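Local atomic coordinates of signal recognition particle receptor FtsY (Sulfolobus acidocaldarius, PDB entry 5L3S), a protein that serves as the receptor of the signal recognition particle and combines a helical bundle with a P-loop nucleotide-binding domain of the SRP54 type. Residues B[242-247]-B[269-274]; B[104-109]-B[216-221]. All coordinates share one frame; numbering follows the deposited sequence.

Interaction 1: residues B[242-247]-B[269-274]. With GNP (phosphoaminophosphonic acid-guanylate ester), chain R.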
# COMPACT_ATOMS: atom_id res chain seq x y z
N TYR B 242 -16.46 7.06 -8.80
CA TYR B 242 -15.94 8.11 -7.91
C TYR B 242 -15.53 9.32 -8.76
O TYR B 242 -15.45 9.22 -9.99
CB TYR B 242 -14.77 7.62 -7.06
CG TYR B 242 -13.66 6.97 -7.86
CD1 TYR B 242 -13.68 5.60 -8.13
CD2 TYR B 242 -12.59 7.72 -8.34
CE1 TYR B 242 -12.68 4.99 -8.88
CE2 TYR B 242 -11.57 7.12 -9.08
CZ TYR B 242 -11.62 5.75 -9.34
OH TYR B 242 -10.64 5.14 -10.08
N ASP B 243 -15.25 10.44 -8.10
CA ASP B 243 -14.97 11.69 -8.81
C ASP B 243 -13.48 12.02 -8.87
O ASP B 243 -13.00 12.61 -9.84
CB ASP B 243 -15.71 12.85 -8.14
CG ASP B 243 -17.21 12.63 -8.10
OD1 ASP B 243 -17.82 12.59 -9.19
OD2 ASP B 243 -17.78 12.50 -7.00
N ALA B 244 -12.76 11.66 -7.81
CA ALA B 244 -11.34 11.97 -7.71
C ALA B 244 -10.60 11.03 -6.75
O ALA B 244 -11.21 10.24 -6.04
CB ALA B 244 -11.13 13.40 -7.28
N VAL B 245 -9.28 11.15 -6.73
CA VAL B 245 -8.46 10.28 -5.90
C VAL B 245 -7.60 11.14 -4.99
O VAL B 245 -7.14 12.22 -5.40
CB VAL B 245 -7.55 9.41 -6.81
CG1 VAL B 245 -6.43 8.76 -6.02
CG2 VAL B 245 -8.38 8.37 -7.55
N ILE B 246 -7.37 10.67 -3.77
CA ILE B 246 -6.29 11.19 -2.95
C ILE B 246 -5.25 10.08 -2.77
O ILE B 246 -5.60 8.95 -2.43
CB ILE B 246 -6.82 11.71 -1.58
CG1 ILE B 246 -7.65 12.99 -1.80
CG2 ILE B 246 -5.66 11.98 -0.61
CD1 ILE B 246 -8.36 13.52 -0.52
N LEU B 247 -3.99 10.39 -3.05
CA LEU B 247 -2.88 9.44 -2.91
C LEU B 247 -2.18 9.69 -1.59
O LEU B 247 -1.79 10.83 -1.30
CB LEU B 247 -1.85 9.67 -4.03
CG LEU B 247 -2.29 9.48 -5.47
CD1 LEU B 247 -1.08 9.57 -6.40
CD2 LEU B 247 -2.97 8.13 -5.61
N PRO B 269 -8.78 12.26 -11.89
CA PRO B 269 -7.75 13.13 -11.34
C PRO B 269 -7.36 12.80 -9.90
O PRO B 269 -8.17 12.32 -9.11
CB PRO B 269 -8.41 14.51 -11.37
CG PRO B 269 -9.88 14.20 -11.13
CD PRO B 269 -10.12 12.88 -11.86
N VAL B 270 -6.10 13.05 -9.56
CA VAL B 270 -5.67 13.09 -8.18
C VAL B 270 -5.85 14.53 -7.73
O VAL B 270 -5.40 15.45 -8.43
CB VAL B 270 -4.18 12.72 -8.06
CG1 VAL B 270 -3.71 12.86 -6.61
CG2 VAL B 270 -3.94 11.29 -8.58
N VAL B 271 -6.52 14.75 -6.60
CA VAL B 271 -6.76 16.13 -6.15
C VAL B 271 -5.83 16.55 -5.00
O VAL B 271 -5.47 17.72 -4.90
CB VAL B 271 -8.24 16.38 -5.76
CG1 VAL B 271 -9.10 16.47 -7.01
CG2 VAL B 271 -8.74 15.29 -4.80
N TYR B 272 -5.43 15.61 -4.15
CA TYR B 272 -4.49 15.92 -3.08
C TYR B 272 -3.53 14.77 -2.87
O TYR B 272 -3.79 13.66 -3.29
CB TYR B 272 -5.22 16.19 -1.76
CG TYR B 272 -6.16 17.34 -1.81
CD1 TYR B 272 -5.70 18.63 -1.68
CD2 TYR B 272 -7.52 17.14 -2.01
CE1 TYR B 272 -6.55 19.71 -1.74
CE2 TYR B 272 -8.39 18.21 -2.09
CZ TYR B 272 -7.90 19.50 -1.95
OH TYR B 272 -8.75 20.57 -2.02
N MET B 273 -2.41 15.05 -2.21
CA MET B 273 -1.52 14.00 -1.78
C MET B 273 -1.21 14.11 -0.29
O MET B 273 -0.92 15.19 0.22
CB MET B 273 -0.23 14.05 -2.58
CG MET B 273 -0.40 13.56 -4.03
SD MET B 273 1.11 13.86 -4.91
CE MET B 273 1.13 15.64 -4.72
N GLY B 274 -1.28 12.97 0.39
CA GLY B 274 -0.88 12.88 1.79
C GLY B 274 0.62 12.69 1.89
O GLY B 274 1.20 11.86 1.20
PG GNP R . -8.91 1.11 7.60
O1G GNP R . -10.06 1.96 8.09
O2G GNP R . -8.58 -0.03 8.55
O3G GNP R . -9.14 0.47 6.24
N3B GNP R . -7.61 2.03 7.49
PB GNP R . -7.66 3.50 6.79
O1B GNP R . -8.75 4.28 7.37
O2B GNP R . -7.76 3.33 5.33
O3A GNP R . -6.33 4.14 7.13
PA GNP R . -5.89 4.89 8.39
O1A GNP R . -6.36 6.31 8.35
O2A GNP R . -6.22 4.10 9.62
O5' GNP R . -4.33 5.02 8.25
C5' GNP R . -3.44 3.87 8.29
C4' GNP R . -2.06 4.33 8.71
O4' GNP R . -1.42 5.11 7.63
C3' GNP R . -2.05 5.24 9.92
O3' GNP R . -0.88 4.98 10.68
C2' GNP R . -1.97 6.65 9.31
O2' GNP R . -1.37 7.57 10.20
C1' GNP R . -0.98 6.33 8.17
N9 GNP R . -1.01 7.33 7.10
C8 GNP R . -2.10 7.82 6.43
N7 GNP R . -1.78 8.71 5.50
C5 GNP R . -0.40 8.78 5.58
C6 GNP R . 0.52 9.56 4.84
O6 GNP R . 0.23 10.37 3.94
N1 GNP R . 1.84 9.35 5.24
C2 GNP R . 2.22 8.46 6.23
N2 GNP R . 3.52 8.36 6.51
N3 GNP R . 1.37 7.73 6.93
C4 GNP R . 0.09 7.94 6.56

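Interaction 2: residues B[104-109]-B[216-221]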
# COMPACT_ATOMS: atom_id res chain seq x y z
N ILE B 104 -19.35 14.61 1.26
CA ILE B 104 -18.22 13.91 0.66
C ILE B 104 -18.06 12.55 1.31
O ILE B 104 -18.13 12.44 2.54
CB ILE B 104 -16.93 14.70 0.89
CG1 ILE B 104 -17.12 16.16 0.46
CG2 ILE B 104 -15.75 14.03 0.16
CD1 ILE B 104 -15.88 17.01 0.63
N ILE B 105 -17.84 11.52 0.50
CA ILE B 105 -17.59 10.18 1.04
C ILE B 105 -16.20 9.74 0.60
O ILE B 105 -15.72 10.14 -0.48
CB ILE B 105 -18.69 9.17 0.62
CG1 ILE B 105 -18.56 7.84 1.40
CG2 ILE B 105 -18.68 8.96 -0.88
CD1 ILE B 105 -19.82 6.95 1.30
N PHE B 106 -15.56 8.95 1.46
CA PHE B 106 -14.20 8.45 1.23
C PHE B 106 -14.25 6.93 1.30
O PHE B 106 -14.85 6.38 2.23
CB PHE B 106 -13.26 8.98 2.34
CG PHE B 106 -13.14 10.48 2.38
CD1 PHE B 106 -14.17 11.26 2.90
CD2 PHE B 106 -12.00 11.11 1.92
CE1 PHE B 106 -14.06 12.64 2.94
CE2 PHE B 106 -11.88 12.50 1.96
CZ PHE B 106 -12.91 13.26 2.47
N PHE B 107 -13.68 6.25 0.30
CA PHE B 107 -13.61 4.79 0.37
C PHE B 107 -12.32 4.26 -0.27
O PHE B 107 -11.56 5.01 -0.88
CB PHE B 107 -14.86 4.13 -0.25
CG PHE B 107 -15.19 4.59 -1.66
CD1 PHE B 107 -14.56 4.03 -2.77
CD2 PHE B 107 -16.19 5.54 -1.88
CE1 PHE B 107 -14.87 4.45 -4.07
CE2 PHE B 107 -16.51 5.96 -3.17
CZ PHE B 107 -15.85 5.41 -4.26
N GLY B 108 -12.07 2.98 -0.11
CA GLY B 108 -10.85 2.40 -0.68
C GLY B 108 -10.53 1.13 0.09
O GLY B 108 -11.23 0.79 1.05
N VAL B 109 -9.46 0.44 -0.30
CA VAL B 109 -9.13 -0.82 0.35
C VAL B 109 -8.55 -0.62 1.74
O VAL B 109 -8.22 0.49 2.14
CB VAL B 109 -8.18 -1.71 -0.53
CG1 VAL B 109 -8.75 -1.89 -1.92
CG2 VAL B 109 -6.79 -1.11 -0.60
N PHE B 216 -19.68 14.49 -3.66
CA PHE B 216 -18.32 14.21 -4.13
C PHE B 216 -17.89 12.87 -3.57
O PHE B 216 -18.10 12.61 -2.39
CB PHE B 216 -17.35 15.30 -3.66
CG PHE B 216 -16.15 15.50 -4.56
CD1 PHE B 216 -16.29 16.04 -5.83
CD2 PHE B 216 -14.88 15.19 -4.11
CE1 PHE B 216 -15.19 16.24 -6.65
CE2 PHE B 216 -13.77 15.38 -4.93
CZ PHE B 216 -13.93 15.91 -6.21
N ARG B 217 -17.28 12.03 -4.40
CA ARG B 217 -16.82 10.72 -3.94
C ARG B 217 -15.31 10.61 -4.17
O ARG B 217 -14.84 10.86 -5.26
CB ARG B 217 -17.50 9.60 -4.73
CG ARG B 217 -19.01 9.58 -4.73
CD ARG B 217 -19.50 8.48 -5.66
NE ARG B 217 -20.95 8.43 -5.74
CZ ARG B 217 -21.63 7.49 -6.39
NH1 ARG B 217 -20.99 6.51 -7.02
NH2 ARG B 217 -22.95 7.53 -6.41
N ILE B 218 -14.57 10.23 -3.13
CA ILE B 218 -13.12 10.19 -3.21
C ILE B 218 -12.59 8.79 -2.91
O ILE B 218 -12.82 8.25 -1.83
CB ILE B 218 -12.45 11.18 -2.23
CG1 ILE B 218 -12.93 12.61 -2.51
CG2 ILE B 218 -10.93 11.09 -2.35
CD1 ILE B 218 -12.34 13.64 -1.57
N LEU B 219 -11.89 8.22 -3.89
CA LEU B 219 -11.19 6.96 -3.70
C LEU B 219 -9.83 7.27 -3.10
O LEU B 219 -9.13 8.17 -3.57
CB LEU B 219 -11.03 6.24 -5.03
CG LEU B 219 -10.11 5.01 -5.00
CD1 LEU B 219 -10.67 3.92 -4.11
CD2 LEU B 219 -9.82 4.51 -6.44
N ILE B 220 -9.47 6.54 -2.05
CA ILE B 220 -8.13 6.66 -1.49
C ILE B 220 -7.22 5.53 -2.01
O ILE B 220 -7.59 4.37 -1.94
CB ILE B 220 -8.15 6.64 0.05
CG1 ILE B 220 -9.13 7.70 0.59
CG2 ILE B 220 -6.75 6.86 0.60
CD1 ILE B 220 -8.81 9.10 0.09
N LEU B 221 -6.08 5.91 -2.58
CA LEU B 221 -5.07 4.94 -3.03
C LEU B 221 -3.75 5.19 -2.29
O LEU B 221 -3.38 6.33 -2.02
CB LEU B 221 -4.86 5.04 -4.56
CG LEU B 221 -6.07 4.70 -5.45
CD1 LEU B 221 -5.83 5.03 -6.92
CD2 LEU B 221 -6.47 3.21 -5.30
O HOH W 1 -8.21 1.67 -2.51

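Interaction 1: residues B[242-247]-B[269-274]
Val245 uses both of its backbone polar groups on the neighbouring strand: its N donates to Pro269 O at 2.9 Å, and its O accepts from Val271 N, the two bonds spanning Val270 in the usual parallel ladder. Further along, Leu247 does the same, but less evenly. Its N reaches Tyr272 O at 3.3 Å, with the donor tilted 18° from the carbonyl plane, whereas its O takes a shorter bond of 2.8 Å from Gly274 N. Between these pairs the register slips, since Val245 faces Val270 and Leu247 faces Met273, which puts two residues, Val271 and Tyr272, against the single Ile246. This is a beta bulge, with Val271 at a helix-like psi of -32°. Tyr272 N, within the bulge, is buried and has no partner in the model, which is consistent with the slipped register. The polar groups of Ile246 turn the other way, to Leu219 and Leu221 of strand 216-222.

Side chains fill in around the bulge. Ile246 CG1 packs on Val271 CG2 at 3.9 Å, while its CD1 comes obliquely to Tyr272 CD2. On the other face Leu247 lies roughly at a right angle to Val270, its CG 3.8 Å from Val270 CG1, and helix 258-266 packs against both. Ala244 CB sits 3.7 Å from Val271 CG1.

At the C-terminal end Gly274, lacking a side chain, lets the guanine come close: Gly274 C is 3.1 Å from O6 of the phosphoaminophosphonic acid-guanylate ester. Strand 244-248, helix 258-266 and strand 270-274 form a beta-alpha-beta crossover of the P-loop fold, with the base of the nucleotide at the end of its last strand.

Interaction 2: residues B[104-109]-B[216-221]
Phe106 and Ile218 stand side by side on one face of the sheet, pointing the same way, with Ile218 CD1 3.7 Å from Phe106 CE2. That methyl also touches Ile104 CG2, from a side chain that crosses Ile218 at a slant, and it lies in the plane of the Phe216 ring at its edge. Ile220 CD1 comes to the edge of the Phe106 ring, 4.2 Å from Phe106 CD2 and near the ring plane, so methyls of Ile218 and Ile220 both touch the ring.

The reverse face carries Ile105, Phe107, Arg217 and Leu219. Phe107 CG lies between the backbone N and the carbonyl carbon (chi1 53°), and its ring leans over the neighbouring strand, with Ile218 O 4.3 Å above one face, toward the rim. Leu219 runs at about a right angle to the phenylalanine and brings its CD1 to 4.1 Å from Phe107 CD1. Arg217 lies alongside Ile105, where its CG packs 3.9 Å from Ile105 CG2; beyond that the chain stays extended, and NH1 hydrogen-bonds Gly241 O.

Between the two layers of side chains, four backbone bonds tie the strands, from Ile105 N to Phe216 O through to the straight link from Ile220 N to Phe107 O (2.8 Å, 169° at the hydrogen). Where the strands part, a water accepts from Val109 N and donates to Ile220 O. The chemistry is therefore a regular polar ladder between a face of aliphatic and aromatic groups and one that is largely apolar but carries the Arg217 chain, with the water extending the link into the loop that follows strand 102-107.

Overall arrangement
Interactions 1 and 2 lie side by side in one sheet, their centres about 8 Å apart, because strands 216-222 and 244-248 are neighbours. Asp243 OD2 accepts from Arg217 N at 2.7 Å and Ala244 O from Leu219 N at 3.0 Å, while the Tyr242 ring packs through CZ on Leu219 CD2 at 3.6 Å. The four strands thus run 102-107, 216-222, 244-248, 270-274, all parallel. Both contacts end near the same phosphoaminophosphonic acid-guanylate ester: interaction 1 meets its base through Gly274, and in interaction 2 the Ile220 side chain is about 6 Å away by nearest atoms. Gly108 begins what looks like the P-loop, whose Lys114 and Gly113 bond the ligand.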